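Uncharacterized protein (Azotobacter vinelandii, PDB 6RK0) is a flavocytochrome that binds FAD and heme b and probably acts as a low-potential terminal oxidase associated with the iron-only nitrogenase. Local coordinates at residues I38-T42 against T91-L95; L98-R102 against R174-P178; L116-L122 against A162-E168; Y198-P203 against I219-G225. All coordinates share one frame; numbering follows the deposited sequence.

Interaction 1 (I38-T42 against T91-L95)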
# COMPACT_ATOMS: atom_id res chain seq x y z
N ILE A 38 -2.36 14.42 -1.11
CA ILE A 38 -2.07 13.02 -0.84
C ILE A 38 -1.48 12.36 -2.08
O ILE A 38 -0.46 11.66 -2.02
CB ILE A 38 -3.32 12.30 -0.33
CG1 ILE A 38 -3.82 12.92 0.99
CG2 ILE A 38 -3.05 10.82 -0.14
CD1 ILE A 38 -5.18 12.43 1.48
N LEU A 39 -2.10 12.59 -3.24
CA LEU A 39 -1.60 12.00 -4.47
C LEU A 39 -0.17 12.45 -4.77
O LEU A 39 0.63 11.68 -5.31
CB LEU A 39 -2.51 12.39 -5.63
CG LEU A 39 -3.93 11.83 -5.59
CD1 LEU A 39 -4.73 12.43 -6.73
CD2 LEU A 39 -3.92 10.29 -5.67
N ASP A 40 0.18 13.68 -4.42
CA ASP A 40 1.49 14.21 -4.76
C ASP A 40 2.56 13.73 -3.80
O ASP A 40 3.74 13.91 -4.08
CB ASP A 40 1.45 15.74 -4.76
CG ASP A 40 0.65 16.32 -5.91
OD1 ASP A 40 0.31 15.56 -6.85
OD2 ASP A 40 0.37 17.55 -5.87
N ALA A 41 2.20 13.12 -2.67
CA ALA A 41 3.13 12.73 -1.64
C ALA A 41 3.80 11.39 -1.86
O ALA A 41 4.77 11.08 -1.15
CB ALA A 41 2.46 12.73 -0.28
N THR A 42 3.32 10.58 -2.81
CA THR A 42 3.76 9.19 -2.90
C THR A 42 3.55 8.70 -4.32
O THR A 42 2.60 9.12 -4.98
CB THR A 42 2.98 8.32 -1.90
OG1 THR A 42 3.45 6.98 -2.05
CG2 THR A 42 1.47 8.39 -2.09
N THR A 91 -6.68 3.31 -5.04
CA THR A 91 -6.45 3.72 -3.67
C THR A 91 -5.00 4.09 -3.48
O THR A 91 -4.09 3.37 -3.92
CB THR A 91 -6.86 2.59 -2.71
OG1 THR A 91 -8.28 2.45 -2.82
CG2 THR A 91 -6.46 2.90 -1.27
N VAL A 92 -4.76 5.20 -2.78
CA VAL A 92 -3.42 5.62 -2.40
C VAL A 92 -3.43 5.79 -0.90
O VAL A 92 -4.19 6.61 -0.37
CB VAL A 92 -3.02 6.92 -3.12
CG1 VAL A 92 -1.66 7.37 -2.61
CG2 VAL A 92 -3.01 6.71 -4.63
N SER A 93 -2.58 5.04 -0.21
CA SER A 93 -2.49 5.09 1.24
C SER A 93 -1.08 5.47 1.68
O SER A 93 -0.08 5.04 1.10
CB SER A 93 -2.89 3.79 1.92
OG SER A 93 -2.15 2.73 1.46
N LEU A 94 -1.01 6.20 2.79
CA LEU A 94 0.23 6.48 3.53
C LEU A 94 -0.01 6.21 5.00
O LEU A 94 -0.89 6.83 5.62
CB LEU A 94 0.75 7.88 3.31
CG LEU A 94 1.36 8.13 1.93
CD1 LEU A 94 1.55 9.61 1.68
CD2 LEU A 94 2.66 7.35 1.74
N LEU A 95 0.80 5.32 5.57
CA LEU A 95 0.79 5.03 7.01
C LEU A 95 1.74 6.00 7.70
O LEU A 95 2.93 6.04 7.39
CB LEU A 95 1.20 3.58 7.22
CG LEU A 95 1.38 3.15 8.66
CD1 LEU A 95 0.10 3.35 9.51
CD2 LEU A 95 1.83 1.69 8.70
O HOH W 1 1.62 5.10 -1.07
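T42, just past helix 32-40, sits against V92 and L94 of strand 88-100, and most of the contact is apolar. Its methyl CG2 lies 3.3 Å from V92 CG1, tighter than usual for two carbons, where the side chains slide past each other in opposite directions. T42 and L94 instead reach toward each other tip to tip, with L94 CD2 3.8 Å from T42 CB. The other branch of the leucine, CD1, meets A41 CB at 3.8 Å, so the forked end spans two consecutive residues of the turn. V92 is forked in the same way: while CG1 faces the threonine, CG2 takes L39 CD2 at 3.8 Å, the two side chains crossing at about a right angle. I38 adds a looser contact through CG2.

The polar link runs through one water. T42 OG1 gives its proton to the water at 2.8 Å, and the water donates in turn to S93 O at 2.8 Å. The torsion of T42 (chi1 180°) sets OG1 anti to the backbone N, facing the water, and drops CG2 into the crowded position between N and carbonyl carbon, against the valine. OG1 also makes a weak hydrogen bond with L44 N.

V92 and L94 therefore turn to the helix end, while T91 and S93, alternating with them, hydrogen-bond V57 and H46 of the second subunit. A short helix laid on the inner side of a strand whose outer side forms the dimer interface is consistent with the split-barrel fold of the pyridoxamine 5'-phosphate oxidase family.

Interaction 2 (L98-R102 against R174-P178)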
# COMPACT_ATOMS: atom_id res chain seq x y z
N LEU A 98 1.60 4.68 14.47
CA LEU A 98 0.80 3.76 15.28
C LEU A 98 0.30 4.53 16.50
O LEU A 98 1.10 5.16 17.21
CB LEU A 98 1.64 2.56 15.71
CG LEU A 98 0.88 1.53 16.53
CD1 LEU A 98 -0.24 0.87 15.74
CD2 LEU A 98 1.81 0.47 17.08
N VAL A 99 -1.02 4.51 16.72
CA VAL A 99 -1.66 5.27 17.79
C VAL A 99 -1.98 4.30 18.93
O VAL A 99 -2.78 3.36 18.78
CB VAL A 99 -2.92 5.98 17.27
CG1 VAL A 99 -3.63 6.71 18.42
CG2 VAL A 99 -2.59 6.96 16.15
N ILE A 100 -1.29 4.50 20.06
CA ILE A 100 -1.35 3.65 21.24
C ILE A 100 -2.27 4.33 22.25
O ILE A 100 -1.97 5.41 22.77
CB ILE A 100 0.05 3.49 21.83
CG1 ILE A 100 0.99 2.80 20.82
CG2 ILE A 100 0.01 2.70 23.14
CD1 ILE A 100 2.45 2.87 21.14
N ALA A 101 -3.42 3.71 22.50
CA ALA A 101 -4.44 4.25 23.39
C ALA A 101 -4.44 3.48 24.71
O ALA A 101 -3.77 2.46 24.88
CB ALA A 101 -5.79 4.16 22.73
N ARG A 102 -5.23 3.97 25.67
CA ARG A 102 -5.40 3.33 26.97
C ARG A 102 -6.26 2.08 26.89
O ARG A 102 -6.14 1.22 27.76
CB ARG A 102 -6.02 4.33 27.95
CG ARG A 102 -5.14 5.51 28.23
CD ARG A 102 -5.91 6.74 28.70
NE ARG A 102 -5.03 7.87 28.92
CZ ARG A 102 -4.48 8.60 27.95
NH1 ARG A 102 -4.89 8.46 26.68
NH2 ARG A 102 -3.60 9.54 28.25
N ARG A 174 -6.09 10.96 9.38
CA ARG A 174 -5.98 11.04 10.83
C ARG A 174 -4.59 11.53 11.18
O ARG A 174 -3.60 11.02 10.64
CB ARG A 174 -6.25 9.72 11.54
CG ARG A 174 -6.46 9.92 13.05
CD ARG A 174 -6.21 8.63 13.83
NE ARG A 174 -6.67 8.73 15.21
CZ ARG A 174 -6.02 9.35 16.20
NH1 ARG A 174 -4.80 9.85 16.04
NH2 ARG A 174 -6.63 9.43 17.40
N THR A 175 -4.53 12.49 12.11
CA THR A 175 -3.30 13.00 12.68
C THR A 175 -3.46 13.08 14.21
O THR A 175 -4.57 13.04 14.72
CB THR A 175 -2.94 14.41 12.16
OG1 THR A 175 -3.98 15.34 12.52
CG2 THR A 175 -2.77 14.45 10.64
N GLY A 176 -2.34 13.26 14.89
CA GLY A 176 -2.35 13.65 16.29
C GLY A 176 -2.44 12.51 17.28
O GLY A 176 -2.31 11.33 16.94
N PRO A 177 -2.69 12.87 18.54
CA PRO A 177 -2.60 11.89 19.64
C PRO A 177 -3.76 10.91 19.64
O PRO A 177 -4.78 11.07 18.94
CB PRO A 177 -2.60 12.77 20.92
CG PRO A 177 -2.30 14.13 20.46
CD PRO A 177 -2.78 14.26 19.05
N PRO A 178 -3.69 9.90 20.52
CA PRO A 178 -4.82 9.00 20.75
C PRO A 178 -6.03 9.77 21.26
O PRO A 178 -5.91 10.84 21.89
CB PRO A 178 -4.30 8.01 21.82
CG PRO A 178 -3.08 8.53 22.26
CD PRO A 178 -2.54 9.54 21.36
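V99 lies over the guanidinium group of R174, where the end of strand 88-100 in the split barrel meets the loop that follows strand 169-174. The valine stands on one face of the flat group: CG1 is 3.9 Å above the guanidinium plane and shifted toward its rim, while CG2 is 3.6 Å from R174 NH1. R174 gets there by running straight out, with CG opposite the backbone N (chi1 -166°) and the chain extended from CG to NE, which carries the head to where the loop curls round and offers the carbonyls of G176 and P177.

The valine also packs, more extensively, on P178. V99 CG1 approaches P178 CA at 3.5 Å, a tight carbon pair, so this one methyl is wedged between the proline and the guanidinium face. The proline ring also reaches the residues that follow V99: P178 CG rests 3.4 Å from I100 O, and P178 CB lies 4.2 Å from A101 CB. R102, the next residue, salt-bridges D180 and also D206 of the second subunit. L98, at the other end of this strand segment, touches the heme, and the R174 side chain is itself about 6 Å from it.

Several bonds fix the rotation of the charged head of R174. NH1 bonds N110 OD1 and makes a weak bond to G176 O, and both terminal nitrogens converge on P177 O, at 3.1 Å from NH1 and 2.9 Å from NH2. That oxygen lies almost in the guanidinium plane, yet both donors reach it from the same face of its carbonyl, NH1 62° and NH2 24° out of the carbonyl plane.

Interaction 3 (L116-L122 against A162-E168)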
# COMPACT_ATOMS: atom_id res chain seq x y z
N LEU A 116 -9.99 7.03 -5.55
CA LEU A 116 -10.49 7.59 -6.81
C LEU A 116 -11.32 6.55 -7.51
O LEU A 116 -10.86 5.41 -7.72
CB LEU A 116 -9.33 7.97 -7.73
CG LEU A 116 -8.26 8.88 -7.19
CD1 LEU A 116 -7.23 9.18 -8.24
CD2 LEU A 116 -8.82 10.16 -6.59
N LEU A 117 -12.54 6.91 -7.89
CA LEU A 117 -13.45 5.97 -8.53
C LEU A 117 -13.77 6.42 -9.95
O LEU A 117 -13.82 7.62 -10.24
CB LEU A 117 -14.78 5.91 -7.77
CG LEU A 117 -14.68 5.44 -6.33
CD1 LEU A 117 -16.03 5.15 -5.79
CD2 LEU A 117 -13.67 4.29 -6.07
N GLY A 118 -14.04 5.45 -10.80
CA GLY A 118 -14.64 5.76 -12.09
C GLY A 118 -14.05 4.96 -13.22
O GLY A 118 -13.44 3.90 -13.04
N ARG A 119 -14.26 5.47 -14.42
CA ARG A 119 -13.90 4.76 -15.64
C ARG A 119 -12.58 5.33 -16.14
O ARG A 119 -12.51 6.48 -16.58
CB ARG A 119 -15.00 4.90 -16.69
CG ARG A 119 -14.83 4.03 -17.91
CD ARG A 119 -14.92 2.56 -17.62
NE ARG A 119 -16.15 2.17 -16.95
CZ ARG A 119 -17.17 1.56 -17.54
NH1 ARG A 119 -17.14 1.27 -18.84
NH2 ARG A 119 -18.23 1.22 -16.80
N ALA A 120 -11.53 4.51 -16.09
CA ALA A 120 -10.25 4.89 -16.62
C ALA A 120 -10.27 4.80 -18.14
O ALA A 120 -11.14 4.17 -18.75
CB ALA A 120 -9.17 3.97 -16.04
N GLU A 121 -9.28 5.45 -18.75
CA GLU A 121 -9.15 5.56 -20.19
C GLU A 121 -7.74 5.23 -20.62
O GLU A 121 -6.78 5.66 -19.96
CB GLU A 121 -9.43 7.03 -20.64
CG GLU A 121 -10.80 7.55 -20.17
CD GLU A 121 -11.02 9.04 -20.41
OE1 GLU A 121 -10.25 9.69 -21.17
OE2 GLU A 121 -12.01 9.58 -19.83
N LEU A 122 -7.59 4.49 -21.71
CA LEU A 122 -6.26 4.22 -22.24
C LEU A 122 -5.82 5.32 -23.19
O LEU A 122 -6.63 5.88 -23.93
CB LEU A 122 -6.21 2.94 -23.05
CG LEU A 122 -6.47 1.67 -22.28
CD1 LEU A 122 -6.37 0.48 -23.23
CD2 LEU A 122 -5.55 1.49 -21.05
N ALA A 162 -2.71 4.32 -18.80
CA ALA A 162 -4.10 4.57 -18.46
C ALA A 162 -4.19 5.82 -17.60
O ALA A 162 -3.22 6.19 -16.93
CB ALA A 162 -4.67 3.38 -17.66
N SER A 163 -5.36 6.45 -17.60
CA SER A 163 -5.59 7.57 -16.70
C SER A 163 -7.00 7.55 -16.14
O SER A 163 -7.92 6.97 -16.73
CB SER A 163 -5.31 8.91 -17.36
OG SER A 163 -6.32 9.30 -18.25
N LEU A 164 -7.15 8.24 -15.01
CA LEU A 164 -8.40 8.32 -14.30
C LEU A 164 -8.54 9.71 -13.74
O LEU A 164 -7.60 10.25 -13.15
CB LEU A 164 -8.40 7.29 -13.16
CG LEU A 164 -9.63 7.20 -12.28
CD1 LEU A 164 -10.86 6.72 -13.06
CD2 LEU A 164 -9.35 6.25 -11.09
N SER A 165 -9.72 10.31 -13.89
CA SER A 165 -10.02 11.58 -13.28
C SER A 165 -9.87 11.50 -11.76
O SER A 165 -10.21 10.50 -11.13
CB SER A 165 -11.46 11.95 -13.60
OG SER A 165 -11.87 13.10 -12.90
N ILE A 166 -9.41 12.60 -11.16
CA ILE A 166 -9.37 12.71 -9.71
C ILE A 166 -10.66 13.25 -9.13
O ILE A 166 -10.75 13.43 -7.91
CB ILE A 166 -8.15 13.51 -9.21
CG1 ILE A 166 -8.31 15.01 -9.50
CG2 ILE A 166 -6.87 12.96 -9.77
CD1 ILE A 166 -7.18 15.87 -8.95
N ALA A 167 -11.68 13.53 -9.96
CA ALA A 167 -12.84 14.25 -9.46
C ALA A 167 -13.69 13.43 -8.49
O ALA A 167 -14.22 13.99 -7.53
CB ALA A 167 -13.69 14.69 -10.64
N GLU A 168 -13.87 12.14 -8.74
CA GLU A 168 -14.77 11.33 -7.90
C GLU A 168 -13.91 10.68 -6.82
O GLU A 168 -13.54 9.52 -6.90
CB GLU A 168 -15.55 10.31 -8.72
CG GLU A 168 -16.71 9.77 -7.92
CD GLU A 168 -17.50 8.68 -8.57
OE1 GLU A 168 -17.20 8.25 -9.71
OE2 GLU A 168 -18.45 8.19 -7.92
O HOH W 2 -12.88 10.17 -10.68
O HOH W 3 -11.60 9.01 -15.87
O HOH W 4 -5.81 8.28 -20.54
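E121 O is gripped by S163 N at 2.9 Å. A water also donates to this oxygen, and A162 CA adds a CH...O contact. The same water meets S163 OG, which also bonds R68. In return E121 N donates to S163 O at 2.9 Å, completing an antiparallel hydrogen-bonded pair. Farther along, L117 N bonds E168 O at 3.0 Å. Between these two points the chains part, and water fills in: one molecule links L117 O, S165 O and E168 N, another R119 O and S165 N.

L164 occupies the same divide on the apolar side. With CG turned opposite its backbone N (chi1 -180°), CD1 lies 3.6 Å from G118 C and CD2 3.8 Å from L116 CB. Cutting L164 back to an alanine would probably open a gap under G118 and leave L116 short of a neighbour. The E168 carboxylate reaches S16 and R18, an FAD-binding residue.

Strand 159-165 runs antiparallel between strand 121-122 and strand 68-74; L164 touches L90 of strand 88-100, and F80 of helix 78-82 packs on A162 and L122.

Interaction 4 (Y198-P203 against I219-G225)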
# COMPACT_ATOMS: atom_id res chain seq x y z
N TYR A 198 8.23 6.92 5.25
CA TYR A 198 9.23 6.42 4.32
C TYR A 198 10.55 7.16 4.51
O TYR A 198 10.59 8.36 4.77
CB TYR A 198 8.76 6.60 2.88
CG TYR A 198 7.82 5.55 2.38
CD1 TYR A 198 8.21 4.21 2.30
CD2 TYR A 198 6.53 5.87 1.96
CE1 TYR A 198 7.37 3.23 1.82
CE2 TYR A 198 5.69 4.90 1.47
CZ TYR A 198 6.10 3.57 1.38
OH TYR A 198 5.27 2.60 0.87
N GLN A 199 11.64 6.42 4.29
CA GLN A 199 13.00 6.94 4.29
C GLN A 199 13.68 6.51 3.00
O GLN A 199 13.60 5.35 2.60
CB GLN A 199 13.77 6.35 5.50
CG GLN A 199 15.21 6.83 5.59
CD GLN A 199 15.91 6.27 6.80
OE1 GLN A 199 15.67 5.14 7.21
NE2 GLN A 199 16.83 7.07 7.37
N VAL A 200 14.37 7.44 2.39
CA VAL A 200 15.17 7.18 1.21
C VAL A 200 16.62 7.16 1.64
O VAL A 200 17.05 8.02 2.42
CB VAL A 200 14.89 8.28 0.18
CG1 VAL A 200 15.83 8.27 -0.88
CG2 VAL A 200 13.54 8.16 -0.35
N LEU A 201 17.37 6.16 1.21
CA LEU A 201 18.77 6.01 1.57
C LEU A 201 19.65 6.49 0.43
O LEU A 201 19.18 6.69 -0.70
CB LEU A 201 19.06 4.55 1.93
CG LEU A 201 18.26 4.02 3.13
CD1 LEU A 201 18.61 2.57 3.37
CD2 LEU A 201 18.50 4.85 4.39
N PRO A 202 20.96 6.66 0.66
CA PRO A 202 21.85 7.12 -0.41
C PRO A 202 21.83 6.18 -1.60
O PRO A 202 21.77 4.96 -1.44
CB PRO A 202 23.24 7.12 0.26
CG PRO A 202 22.93 7.40 1.73
CD PRO A 202 21.65 6.62 1.97
N PRO A 203 21.93 6.71 -2.81
CA PRO A 203 21.90 5.85 -3.99
C PRO A 203 23.08 4.90 -4.05
O PRO A 203 24.19 5.22 -3.61
CB PRO A 203 21.90 6.83 -5.16
CG PRO A 203 21.36 8.10 -4.56
CD PRO A 203 21.92 8.13 -3.17
N ILE A 219 19.47 12.93 -8.82
CA ILE A 219 19.03 11.67 -8.21
C ILE A 219 18.66 11.87 -6.75
O ILE A 219 17.73 11.22 -6.24
CB ILE A 219 20.14 10.59 -8.35
CG1 ILE A 219 20.57 10.27 -9.80
CG2 ILE A 219 19.73 9.29 -7.67
CD1 ILE A 219 19.52 10.03 -10.75
N LEU A 220 19.37 12.78 -6.06
CA LEU A 220 19.15 13.02 -4.63
C LEU A 220 17.86 13.78 -4.38
O LEU A 220 17.45 13.89 -3.22
CB LEU A 220 20.32 13.77 -3.99
CG LEU A 220 21.67 13.05 -4.08
CD1 LEU A 220 22.79 13.89 -3.54
CD2 LEU A 220 21.64 11.73 -3.35
N LYS A 221 17.20 14.27 -5.41
CA LYS A 221 15.92 14.95 -5.27
C LYS A 221 14.73 14.00 -5.20
O LYS A 221 13.64 14.41 -4.77
CB LYS A 221 15.75 15.98 -6.39
CG LYS A 221 16.77 17.10 -6.32
CD LYS A 221 16.45 18.22 -7.29
CE LYS A 221 17.37 19.42 -7.09
NZ LYS A 221 18.81 19.06 -7.30
N PHE A 222 14.89 12.73 -5.59
CA PHE A 222 13.78 11.80 -5.45
C PHE A 222 13.41 11.67 -3.97
O PHE A 222 14.28 11.48 -3.12
CB PHE A 222 14.15 10.43 -6.02
CG PHE A 222 13.18 9.36 -5.64
CD1 PHE A 222 11.93 9.27 -6.24
CD2 PHE A 222 13.46 8.51 -4.60
CE1 PHE A 222 11.01 8.33 -5.84
CE2 PHE A 222 12.54 7.54 -4.22
CZ PHE A 222 11.32 7.47 -4.84
N ARG A 223 12.11 11.73 -3.68
CA ARG A 223 11.62 11.62 -2.31
C ARG A 223 10.22 11.03 -2.35
O ARG A 223 9.57 11.04 -3.39
CB ARG A 223 11.59 13.00 -1.62
CG ARG A 223 10.82 14.08 -2.37
CD ARG A 223 9.33 14.12 -2.04
NE ARG A 223 9.12 14.16 -0.59
CZ ARG A 223 8.06 13.67 0.07
NH1 ARG A 223 7.00 13.18 -0.56
NH2 ARG A 223 8.06 13.71 1.40
N LEU A 224 9.76 10.52 -1.19
CA LEU A 224 8.39 10.03 -1.12
C LEU A 224 7.95 10.05 0.34
O LEU A 224 8.77 10.01 1.27
CB LEU A 224 8.18 8.61 -1.70
CG LEU A 224 8.66 7.42 -0.86
CD1 LEU A 224 8.18 6.13 -1.50
CD2 LEU A 224 10.18 7.39 -0.68
N GLY A 225 6.63 9.99 0.51
CA GLY A 225 6.02 9.81 1.81
C GLY A 225 5.54 11.08 2.45
O GLY A 225 5.72 12.19 1.88
OXT GLY A 225 4.98 10.93 3.56
O HOH W 5 5.68 8.50 4.82
O HOH W 6 8.72 10.25 4.01
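L224 packs across Y198 and V200, where the C-terminal tail runs back antiparallel to the end of strand 192-200 in the split-barrel sheet. From its CB the side chain rises with CG between the backbone N and the carbonyl carbon (chi1 76°), which turns the branch toward the strand. CG meets Y198 CB at 3.8 Å. Beyond it, CD1 reaches over one face of the tyrosine ring, 3.9 Å from the centroid and 14° off the normal, a CH-pi contact; CD2 goes the other way and presses on V200 CG2 at 3.5 Å, tighter than usual. Were L224 an alanine, the face of Y198 would probably lose its methyl cover and V200 would be left with a gap beside CG2.

G225 CA sits at the edge of the Y198 ring. V200 CG2 also touches F222 CE2, and P203 closes the far end with its CD 3.6 Å from L220 CD2. On the dimer side, the Y198 ring stacks with Y198 of the second subunit, and residues 198-200 pair with a strand of that chain.

Water joins the backbones: one molecule donates to Y198 O and L224 O, another takes Y198 N and donates to G225 OXT, which also salt-bridges R112. The other carboxylate oxygen, G225 O, accepts from R223 NH1 at 2.9 Å and R223 NH2 at 2.8 Å.

How the interactions relate
Interaction 1 lies near the centre of the chain and touches two of the others. L39 CD1 packs on I166 CG2 of interaction 3 at 3.8 Å; toward interaction 4, A41 O and G225 N form a probable hydrogen bond of 2.7 Å, and L94 CD2 lies 3.9 Å from Y198 CE2. Interaction 2 shares strand 88-100 with interaction 1, its centre 20 Å farther along. Interactions 2 and 3 fall on opposite sides of the chain's centre, 33 Å apart between centres. All four lie within a few ångströms of a cofactor: a bound FAD is about 5 Å from the side chain of L117, and one is about 7 Å from each of those of L94 and Y198, whereas L98 of interaction 2 touches the heme.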